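Local coordinates for precorrin-6y methylase (Rhodobacter capsulatus, PDB 3NJR), which is the C-terminal domain of a precorrin-6Y C5,15-methyltransferase in cobalamin biosynthesis, which probably uses S-adenosyl-L-methionine as methyl donor and here holds S-adenosyl-L-homocysteine, at residues 68-73 with 80-85; 126-131 with 135-140; 165-170 with 198-203. All blocks are in the same frame, centred on the assembly; numbering follows the deposited sequence.

Interaction 1. Residues 68-73 with 80-85. With SAH (S-adenosyl-L-homocysteine), chain C.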
loop_
_atom_site.group_PDB
_atom_site.type_symbol
_atom_site.label_atom_id
_atom_site.label_comp_id
_atom_site.label_asym_id
_atom_site.label_seq_id
_atom_site.Cartn_x
_atom_site.Cartn_y
_atom_site.Cartn_z
ATOM N N SER A 68 18.942 -15.668 10.677
ATOM C CA SER A 68 19.124 -15.613 9.218
ATOM C C SER A 68 19.857 -14.347 8.741
ATOM O O SER A 68 20.631 -14.386 7.788
ATOM C CB SER A 68 17.777 -15.764 8.495
ATOM O OG SER A 68 16.999 -14.573 8.608
ATOM N N VAL A 69 19.591 -13.227 9.401
ATOM C CA VAL A 69 20.260 -11.967 9.091
ATOM C C VAL A 69 21.771 -12.110 9.284
ATOM O O VAL A 69 22.562 -11.693 8.406
ATOM C CB VAL A 69 19.686 -10.818 9.958
ATOM C CG1 VAL A 69 20.574 -9.604 9.929
ATOM C CG2 VAL A 69 18.305 -10.467 9.491
ATOM N N SER A 70 22.149 -12.735 10.410
ATOM C CA SER A 70 23.550 -12.954 10.780
ATOM C C SER A 70 24.234 -13.886 9.795
ATOM O O SER A 70 25.415 -13.698 9.481
ATOM C CB SER A 70 23.667 -13.565 12.179
ATOM O OG SER A 70 23.298 -12.683 13.218
ATOM N N VAL A 71 23.500 -14.899 9.327
ATOM C CA VAL A 71 24.042 -15.887 8.404
ATOM C C VAL A 71 24.359 -15.176 7.101
ATOM O O VAL A 71 25.502 -15.202 6.642
ATOM C CB VAL A 71 23.074 -17.085 8.203
ATOM C CG1 VAL A 71 23.500 -17.945 7.053
ATOM C CG2 VAL A 71 23.008 -17.934 9.438
ATOM N N GLU A 72 23.376 -14.502 6.525
ATOM C CA GLU A 72 23.640 -13.672 5.341
ATOM C C GLU A 72 24.677 -12.526 5.557
ATOM O O GLU A 72 25.434 -12.193 4.634
ATOM C CB GLU A 72 22.332 -13.172 4.718
ATOM C CG GLU A 72 21.343 -14.298 4.538
ATOM C CD GLU A 72 20.375 -14.102 3.392
ATOM O OE1 GLU A 72 19.631 -13.104 3.382
ATOM O OE2 GLU A 72 20.333 -14.966 2.492
ATOM N N TRP A 73 24.733 -11.935 6.756
ATOM C CA TRP A 73 25.745 -10.900 7.021
ATOM C C TRP A 73 27.126 -11.522 6.976
ATOM O O TRP A 73 28.008 -10.983 6.319
ATOM C CB TRP A 73 25.501 -10.210 8.359
ATOM C CG TRP A 73 26.663 -9.399 8.913
ATOM C CD1 TRP A 73 27.702 -9.867 9.667
ATOM C CD2 TRP A 73 26.865 -7.968 8.807
ATOM N NE1 TRP A 73 28.550 -8.835 10.011
ATOM C CE2 TRP A 73 28.057 -7.661 9.503
ATOM C CE3 TRP A 73 26.154 -6.924 8.191
ATOM C CZ2 TRP A 73 28.551 -6.356 9.606
ATOM C CZ3 TRP A 73 26.655 -5.629 8.282
ATOM C CH2 TRP A 73 27.838 -5.356 8.990
ATOM N N ALA A 80 29.563 -11.913 13.327
ATOM C CA ALA A 80 28.352 -11.542 14.061
ATOM C C ALA A 80 28.236 -12.210 15.414
ATOM O O ALA A 80 28.665 -13.363 15.580
ATOM C CB ALA A 80 27.128 -11.853 13.251
ATOM N N ILE A 81 27.651 -11.489 16.372
ATOM C CA ILE A 81 27.166 -12.078 17.624
ATOM C C ILE A 81 25.639 -11.987 17.608
ATOM O O ILE A 81 25.083 -10.911 17.392
ATOM C CB ILE A 81 27.721 -11.339 18.871
ATOM C CG1 ILE A 81 29.234 -11.509 18.962
ATOM C CG2 ILE A 81 27.060 -11.852 20.142
ATOM C CD1 ILE A 81 29.911 -10.451 19.758
ATOM N N THR A 82 24.971 -13.108 17.853
ATOM C CA THR A 82 23.520 -13.228 17.686
ATOM C C THR A 82 22.862 -13.495 19.027
ATOM O O THR A 82 23.113 -14.518 19.626
ATOM C CB THR A 82 23.191 -14.379 16.701
ATOM O OG1 THR A 82 23.938 -14.178 15.492
ATOM C CG2 THR A 82 21.700 -14.442 16.375
ATOM N N ILE A 83 22.005 -12.581 19.464
ATOM C CA ILE A 83 21.417 -12.595 20.806
ATOM C C ILE A 83 19.963 -13.050 20.774
ATOM O O ILE A 83 19.121 -12.355 20.215
ATOM C CB ILE A 83 21.403 -11.157 21.388
ATOM C CG1 ILE A 83 22.562 -10.297 20.832
ATOM C CG2 ILE A 83 21.266 -11.154 22.930
ATOM C CD1 ILE A 83 23.930 -10.657 21.334
ATOM N N GLU A 84 19.664 -14.197 21.382
ATOM C CA GLU A 84 18.293 -14.744 21.439
ATOM C C GLU A 84 18.004 -15.411 22.817
ATOM O O GLU A 84 18.830 -16.213 23.300
ATOM C CB GLU A 84 18.092 -15.730 20.277
ATOM C CG GLU A 84 16.855 -16.639 20.319
ATOM C CD GLU A 84 15.523 -15.876 20.346
ATOM O OE1 GLU A 84 15.227 -15.107 19.400
ATOM O OE2 GLU A 84 14.766 -16.061 21.323
ATOM N N PRO A 85 16.861 -15.074 23.471
ATOM C CA PRO A 85 16.615 -15.709 24.779
ATOM C C PRO A 85 16.204 -17.175 24.692
ATOM O O PRO A 85 16.658 -17.983 25.509
ATOM C CB PRO A 85 15.498 -14.853 25.408
ATOM C CG PRO A 85 14.839 -14.194 24.255
ATOM C CD PRO A 85 15.917 -13.975 23.221
HETATM N N SAH C . 15.600 -11.699 12.575
HETATM C CA SAH C . 14.933 -12.996 12.909
HETATM C CB SAH C . 13.420 -12.788 13.002
HETATM C CG SAH C . 12.864 -13.130 14.389
HETATM S SD SAH C . 12.361 -11.660 15.235
HETATM C C SAH C . 15.300 -14.054 11.895
HETATM O O SAH C . 15.256 -15.256 12.152
HETATM O OXT SAH C . 15.671 -13.760 10.765
HETATM C "C5'" SAH C . 11.678 -12.241 16.769
HETATM C "C4'" SAH C . 12.710 -12.850 17.731
HETATM O "O4'" SAH C . 13.305 -11.887 18.622
HETATM C "C3'" SAH C . 12.054 -13.903 18.619
HETATM O "O3'" SAH C . 12.683 -15.161 18.397
HETATM C "C2'" SAH C . 12.292 -13.459 20.051
HETATM O "O2'" SAH C . 12.614 -14.541 20.937
HETATM C "C1'" SAH C . 13.446 -12.473 19.928
HETATM N N9 SAH C . 13.455 -11.512 21.074
HETATM C C8 SAH C . 12.367 -10.992 21.682
HETATM N N7 SAH C . 12.713 -10.172 22.704
HETATM C C5 SAH C . 14.057 -10.158 22.769
HETATM C C6 SAH C . 15.081 -9.490 23.611
HETATM N N6 SAH C . 14.686 -8.665 24.604
HETATM N N1 SAH C . 16.399 -9.727 23.363
HETATM C C2 SAH C . 16.782 -10.554 22.371
HETATM N N3 SAH C . 15.901 -11.189 21.568
HETATM C C4 SAH C . 14.549 -11.041 21.701
#

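Interaction 2. Residues 126-131 with 135-140. With SAH (S-adenosyl-L-homocysteine), chain C.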
loop_
_atom_site.group_PDB
_atom_site.type_symbol
_atom_site.label_atom_id
_atom_site.label_comp_id
_atom_site.label_asym_id
_atom_site.label_seq_id
_atom_site.Cartn_x
_atom_site.Cartn_y
_atom_site.Cartn_z
ATOM N N VAL A 126 24.666 -2.699 14.108
ATOM C CA VAL A 126 23.659 -3.382 14.965
ATOM C C VAL A 126 22.329 -3.554 14.239
ATOM O O VAL A 126 21.871 -2.648 13.534
ATOM C CB VAL A 126 23.284 -2.581 16.215
ATOM C CG1 VAL A 126 22.505 -3.459 17.205
ATOM C CG2 VAL A 126 24.475 -1.929 16.865
ATOM N N PHE A 127 21.688 -4.701 14.438
ATOM C CA PHE A 127 20.378 -4.952 13.865
ATOM C C PHE A 127 19.441 -5.317 14.970
ATOM O O PHE A 127 19.712 -6.221 15.753
ATOM C CB PHE A 127 20.403 -6.076 12.812
ATOM C CG PHE A 127 19.025 -6.543 12.383
ATOM C CD1 PHE A 127 18.215 -5.739 11.586
ATOM C CD2 PHE A 127 18.524 -7.779 12.808
ATOM C CE1 PHE A 127 16.929 -6.155 11.203
ATOM C CE2 PHE A 127 17.223 -8.207 12.433
ATOM C CZ PHE A 127 16.433 -7.391 11.613
ATOM N N ILE A 128 18.322 -4.611 15.028
ATOM C CA ILE A 128 17.257 -4.947 15.972
ATOM C C ILE A 128 16.041 -5.444 15.207
ATOM O O ILE A 128 15.328 -4.656 14.564
ATOM C CB ILE A 128 16.838 -3.751 16.855
ATOM C CG1 ILE A 128 18.044 -3.160 17.598
ATOM C CG2 ILE A 128 15.783 -4.188 17.847
ATOM C CD1 ILE A 128 18.694 -1.961 16.927
ATOM N N GLY A 129 15.863 -6.765 15.229
ATOM C CA GLY A 129 14.582 -7.405 14.933
ATOM C C GLY A 129 13.975 -7.813 16.276
ATOM O O GLY A 129 12.777 -8.083 16.370
ATOM N N GLY A 130 14.810 -7.842 17.320
ATOM C CA GLY A 130 14.400 -8.233 18.672
ATOM C C GLY A 130 13.575 -7.181 19.380
ATOM O O GLY A 130 13.246 -6.145 18.789
ATOM N N GLY A 131 13.227 -7.453 20.641
ATOM C CA GLY A 131 12.406 -6.539 21.456
ATOM C C GLY A 131 13.078 -5.191 21.643
ATOM O O GLY A 131 13.843 -4.981 22.600
ATOM N N ALA A 135 14.369 1.837 26.237
ATOM C CA ALA A 135 15.484 1.437 27.117
ATOM C C ALA A 135 16.690 0.961 26.298
ATOM O O ALA A 135 17.777 1.560 26.355
ATOM C CB ALA A 135 15.036 0.348 28.108
ATOM N N LEU A 136 16.468 -0.101 25.527
ATOM C CA LEU A 136 17.452 -0.618 24.583
ATOM C C LEU A 136 18.150 0.459 23.762
ATOM O O LEU A 136 19.378 0.478 23.673
ATOM C CB LEU A 136 16.799 -1.644 23.657
ATOM C CG LEU A 136 17.737 -2.250 22.621
ATOM C CD1 LEU A 136 18.829 -3.062 23.292
ATOM C CD2 LEU A 136 16.931 -3.090 21.640
ATOM N N TYR A 137 17.364 1.363 23.180
ATOM C CA TYR A 137 17.926 2.466 22.399
ATOM C C TYR A 137 18.710 3.511 23.220
ATOM O O TYR A 137 19.704 4.052 22.747
ATOM C CB TYR A 137 16.862 3.102 21.490
ATOM C CG TYR A 137 16.431 2.201 20.345
ATOM C CD1 TYR A 137 15.153 1.647 20.316
ATOM C CD2 TYR A 137 17.303 1.883 19.306
ATOM C CE1 TYR A 137 14.734 0.799 19.269
ATOM C CE2 TYR A 137 16.904 1.034 18.252
ATOM C CZ TYR A 137 15.615 0.509 18.251
ATOM O OH TYR A 137 15.198 -0.317 17.239
ATOM N N ASP A 138 18.297 3.785 24.453
ATOM C CA ASP A 138 19.051 4.741 25.281
ATOM C C ASP A 138 20.400 4.130 25.615
ATOM O O ASP A 138 21.443 4.788 25.467
ATOM C CB ASP A 138 18.291 5.130 26.560
ATOM C CG ASP A 138 16.955 5.812 26.274
ATOM O OD1 ASP A 138 16.914 6.693 25.385
ATOM O OD2 ASP A 138 15.947 5.462 26.943
ATOM N N ARG A 139 20.363 2.864 26.035
ATOM C CA ARG A 139 21.575 2.069 26.264
ATOM C C ARG A 139 22.453 1.958 24.995
ATOM O O ARG A 139 23.649 2.273 25.040
ATOM C CB ARG A 139 21.211 0.691 26.849
ATOM C CG ARG A 139 21.561 0.424 28.338
ATOM C CD ARG A 139 21.447 1.634 29.293
ATOM N NE ARG A 139 20.075 1.826 29.754
ATOM C CZ ARG A 139 19.519 3.015 29.970
ATOM N NH1 ARG A 139 20.204 4.138 29.766
ATOM N NH2 ARG A 139 18.261 3.081 30.377
ATOM N N LEU A 140 21.865 1.565 23.861
ATOM C CA LEU A 140 22.624 1.545 22.610
ATOM C C LEU A 140 23.212 2.917 22.359
ATOM O O LEU A 140 24.369 3.019 21.967
ATOM C CB LEU A 140 21.781 1.123 21.401
ATOM C CG LEU A 140 21.322 -0.330 21.225
ATOM C CD1 LEU A 140 20.419 -0.460 19.993
ATOM C CD2 LEU A 140 22.492 -1.277 21.143
HETATM N N SAH C . 15.600 -11.699 12.575
HETATM C CA SAH C . 14.933 -12.996 12.909
HETATM C CB SAH C . 13.420 -12.788 13.002
HETATM C CG SAH C . 12.864 -13.130 14.389
HETATM S SD SAH C . 12.361 -11.660 15.235
HETATM C C SAH C . 15.300 -14.054 11.895
HETATM O O SAH C . 15.256 -15.256 12.152
HETATM O OXT SAH C . 15.671 -13.760 10.765
HETATM C "C5'" SAH C . 11.678 -12.241 16.769
HETATM C "C4'" SAH C . 12.710 -12.850 17.731
HETATM O "O4'" SAH C . 13.305 -11.887 18.622
HETATM C "C3'" SAH C . 12.054 -13.903 18.619
HETATM O "O3'" SAH C . 12.683 -15.161 18.397
HETATM C "C2'" SAH C . 12.292 -13.459 20.051
HETATM O "O2'" SAH C . 12.614 -14.541 20.937
HETATM C "C1'" SAH C . 13.446 -12.473 19.928
HETATM N N9 SAH C . 13.455 -11.512 21.074
HETATM C C8 SAH C . 12.367 -10.992 21.682
HETATM N N7 SAH C . 12.713 -10.172 22.704
HETATM C C5 SAH C . 14.057 -10.158 22.769
HETATM C C6 SAH C . 15.081 -9.490 23.611
HETATM N N6 SAH C . 14.686 -8.665 24.604
HETATM N N1 SAH C . 16.399 -9.727 23.363
HETATM C C2 SAH C . 16.782 -10.554 22.371
HETATM N N3 SAH C . 15.901 -11.189 21.568
HETATM C C4 SAH C . 14.549 -11.041 21.701
#

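Interaction 3. Residues 165-170 with 198-203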
loop_
_atom_site.group_PDB
_atom_site.type_symbol
_atom_site.label_atom_id
_atom_site.label_comp_id
_atom_site.label_asym_id
_atom_site.label_seq_id
_atom_site.Cartn_x
_atom_site.Cartn_y
_atom_site.Cartn_z
ATOM N N GLN A 165 10.189 8.290 15.831
ATOM C CA GLN A 165 10.824 9.153 16.833
ATOM C C GLN A 165 12.328 9.123 16.718
ATOM O O GLN A 165 12.978 10.172 16.719
ATOM C CB GLN A 165 10.413 8.738 18.236
ATOM C CG GLN A 165 9.163 9.455 18.715
ATOM C CD GLN A 165 8.424 8.699 19.811
ATOM O OE1 GLN A 165 9.026 7.938 20.594
ATOM N NE2 GLN A 165 7.101 8.904 19.873
ATOM N N LEU A 166 12.877 7.914 16.618
ATOM C CA LEU A 166 14.297 7.734 16.361
ATOM C C LEU A 166 14.693 8.538 15.135
ATOM O O LEU A 166 15.624 9.335 15.213
ATOM C CB LEU A 166 14.650 6.250 16.163
ATOM C CG LEU A 166 15.284 5.346 17.235
ATOM C CD1 LEU A 166 15.977 6.121 18.357
ATOM C CD2 LEU A 166 14.321 4.303 17.776
ATOM N N HIS A 167 13.974 8.343 14.021
ATOM C CA HIS A 167 14.179 9.154 12.796
ATOM C C HIS A 167 14.152 10.665 13.023
ATOM O O HIS A 167 15.028 11.357 12.542
ATOM C CB HIS A 167 13.191 8.799 11.682
ATOM C CG HIS A 167 13.528 9.431 10.371
ATOM N ND1 HIS A 167 12.877 10.548 9.895
ATOM C CD2 HIS A 167 14.477 9.130 9.451
ATOM C CE1 HIS A 167 13.397 10.898 8.731
ATOM N NE2 HIS A 167 14.373 10.056 8.441
ATOM N N ALA A 168 13.161 11.169 13.757
ATOM C CA ALA A 168 13.074 12.620 14.058
ATOM C C ALA A 168 14.275 13.111 14.859
ATOM O O ALA A 168 14.810 14.193 14.565
ATOM C CB ALA A 168 11.756 12.977 14.769
ATOM N N ARG A 169 14.715 12.314 15.847
ATOM C CA ARG A 169 15.894 12.672 16.677
ATOM C C ARG A 169 17.208 12.565 15.908
ATOM O O ARG A 169 18.038 13.473 15.973
ATOM C CB ARG A 169 15.972 11.823 17.962
ATOM C CG ARG A 169 14.906 12.177 19.037
ATOM C CD ARG A 169 14.376 10.969 19.914
ATOM N NE ARG A 169 15.429 10.116 20.505
ATOM C CZ ARG A 169 15.212 9.066 21.308
ATOM N NH1 ARG A 169 13.971 8.712 21.650
ATOM N NH2 ARG A 169 16.247 8.364 21.775
ATOM N N HIS A 170 17.392 11.473 15.162
ATOM C CA HIS A 170 18.737 11.117 14.676
ATOM C C HIS A 170 18.943 11.182 13.160
ATOM O O HIS A 170 20.070 11.121 12.695
ATOM C CB HIS A 170 19.164 9.753 15.243
ATOM C CG HIS A 170 18.949 9.619 16.725
ATOM N ND1 HIS A 170 19.643 10.370 17.659
ATOM C CD2 HIS A 170 18.118 8.816 17.436
ATOM C CE1 HIS A 170 19.249 10.029 18.875
ATOM N NE2 HIS A 170 18.322 9.088 18.767
ATOM N N LEU A 198 7.937 -0.988 8.924
ATOM C CA LEU A 198 8.800 0.179 8.897
ATOM C C LEU A 198 10.238 -0.238 9.169
ATOM O O LEU A 198 10.491 -1.171 9.931
ATOM C CB LEU A 198 8.317 1.247 9.877
ATOM C CG LEU A 198 7.653 2.491 9.263
ATOM C CD1 LEU A 198 6.421 2.143 8.444
ATOM C CD2 LEU A 198 7.321 3.529 10.342
ATOM N N GLN A 199 11.173 0.429 8.503
ATOM C CA GLN A 199 12.577 0.117 8.666
ATOM C C GLN A 199 13.369 1.395 8.789
ATOM O O GLN A 199 13.334 2.259 7.906
ATOM C CB GLN A 199 13.106 -0.734 7.513
ATOM C CG GLN A 199 14.585 -1.110 7.667
ATOM C CD GLN A 199 15.213 -1.654 6.388
ATOM O OE1 GLN A 199 15.573 -0.892 5.495
ATOM N NE2 GLN A 199 15.380 -2.973 6.318
ATOM N N TRP A 200 14.076 1.517 9.900
ATOM C CA TRP A 200 14.945 2.638 10.075
ATOM C C TRP A 200 16.388 2.218 9.871
ATOM O O TRP A 200 16.820 1.099 10.240
ATOM C CB TRP A 200 14.741 3.283 11.440
ATOM C CG TRP A 200 15.665 4.445 11.678
ATOM C CD1 TRP A 200 15.771 5.592 10.929
ATOM C CD2 TRP A 200 16.626 4.567 12.732
ATOM N NE1 TRP A 200 16.744 6.420 11.455
ATOM C CE2 TRP A 200 17.279 5.823 12.564
ATOM C CE3 TRP A 200 16.991 3.744 13.815
ATOM C CZ2 TRP A 200 18.274 6.276 13.435
ATOM C CZ3 TRP A 200 17.980 4.196 14.693
ATOM C CH2 TRP A 200 18.615 5.460 14.489
ATOM N N SER A 201 17.137 3.131 9.280
ATOM C CA SER A 201 18.524 2.900 9.018
ATOM C C SER A 201 19.231 4.226 9.323
ATOM O O SER A 201 18.985 5.244 8.664
ATOM C CB SER A 201 18.682 2.462 7.561
ATOM O OG SER A 201 20.033 2.341 7.203
ATOM N N GLY A 202 20.066 4.223 10.358
ATOM C CA GLY A 202 20.813 5.412 10.748
ATOM C C GLY A 202 22.156 5.061 11.348
ATOM O O GLY A 202 22.654 3.967 11.161
ATOM N N GLN A 203 22.743 5.998 12.080
ATOM C CA GLN A 203 24.036 5.753 12.726
ATOM C C GLN A 203 24.298 6.616 13.965
ATOM O O GLN A 203 23.789 7.728 14.029
ATOM C CB GLN A 203 25.157 5.936 11.715
ATOM C CG GLN A 203 25.366 7.343 11.297
ATOM C CD GLN A 203 26.630 7.478 10.506
ATOM O OE1 GLN A 203 26.892 6.685 9.589
ATOM N NE2 GLN A 203 27.449 8.476 10.862
#

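Interaction 1. Residues 68-73 with 80-85
The hydroxyl OG of S70 is held by two partners: it accepts a hydrogen bond from T82 OG1, with OG1 and OG 2.8 Å apart, and is also hydrogen-bonded to D61 OD2. With OG beside its own backbone N (chi1 -69°), S70 turns its oxygen to the strand, and this buried pair of hydroxyls ties helix to strand. Next to it the methyl CB of A80 lies 3.9 Å from S70 OG, and the CD1 corner of the W73 indole approaches the same methyl at 4.1 Å. The indole NE1 is hydrogen-bonded to the carbonyl oxygen of R79. Each segment also sends a side chain to S-adenosyl-L-homocysteine. S68 OG donates to the carboxylate OXT of the ligand at 2.7 Å. E84, bent at chi2 (60°), presents both carboxylate oxygens to the ribose, OE1 receiving O3' and OE2 receiving O2', each at 2.7 Å. G65 N and R86 N hold this carboxylate in turn. Helix 68-73 runs almost antiparallel to strand 80-84 (175°), within the beta-alpha-beta unit of strand 58-62, helix 68-75 and strand 79-84; helix 41-51 packs on the helix, while strands 58-62 and 106-110 flank strand 79-84.

Interaction 2. Residues 126-131 with 135-140
I128 points its CD1 methyl at L140, and the two side chains meet tip to tip, CD1 to CD1 at 3.8 Å. The phenol of Y137 comes from the opposite direction to I128, its CE2 corner 3.7 Å from the same I128 CD1. Although the CB of Y137 does not point straight at the strand, the long ring brings its far end close, with OH 3.8 Å from I128 CB. L136 instead slides past I128 in the reverse sense: with CG anti to its backbone N (chi1 180°), it lays CD2 4.1 Å from I128 CG2, and the same methyl lies 3.7 Å from the carbonyl oxygen of G131. No hydrogen bond crosses, so both branches of one isoleucine, CD1 towards Y137 and L140 and CG2 towards L136, carry an apolar contact. On the ligand side of the strand, F127 brings the edge of its ring to the amino nitrogen of S-adenosyl-L-homocysteine, CE2 to N 3.9 Å. Beyond it G129, G130 and G131 carry the backbone past the ligand, with G129 O 3.8 Å from the sulfur SD. The strand, glycine turn and nearly antiparallel helix (174°) open the beta-alpha-beta unit ending in strand 149-154, and the loop at the C-terminal end of this fourth strand lines the cofactor site, as in the Rossmann-like fold of class I methyltransferases.

Interaction 3. Residues 165-170 with 198-203
W200 is the residue of strand 198-203 that meets the helix, touching L166, H167 and H170. The strand enters with L198, which packs on W191 of the second subunit, and then reaches W200, whose indole, its CG anti to the backbone N (chi1 178°), is thrown out from the strand against the last turn of the helix. L166 crosses it at about a right angle and sets CB over the six-membered ring, 4.1 Å from the centroid and 9° off the normal, a CH-pi contact. At the pyrrole end, the H167 imidazole meets the five-membered ring rim to rim, planes at 85°, with H167 CD2 4.0 Å from W200 CD1. H167 ND1 is hydrogen-bonded to R189 of the second subunit. Further round, H170 CB lies 4.0 Å from W200 CZ2, while the imidazole of H170 stacks on W141. W200 NE1 finds its acceptor just past the helix, at the carbonyl oxygen of G171. G202 then brings its backbone N back to the opposite face of the indole, 3.9 Å above the plane, so the ring is sandwiched between L166 and its own strand. Helix and strand run roughly parallel. Strand 188-203 is the seventh strand, inserted antiparallel between 149-154 and 173-185, which gives the order 3-2-1-4-5-7-6 characteristic of class I methyltransferases.

Overall arrangement
The three contacts follow one another along the chain without overlap, and all pack a helix against the same mixed seven-stranded sheet. Interactions 1 and 2, with centres 14 Å apart, both border the S-adenosyl-L-homocysteine site: each touches the ligand, and V69 of the first packs on F127 of the second. Interaction 3 is about 12 Å from interaction 2 between centres and is joined to it where helices 134-143 and 157-170 meet, Y137 against L166. Interactions 1 and 3 do not touch, their centres being about 21 Å apart. The series thus leads from the cofactor pocket to the C-terminal strand, beside which the second subunit packs.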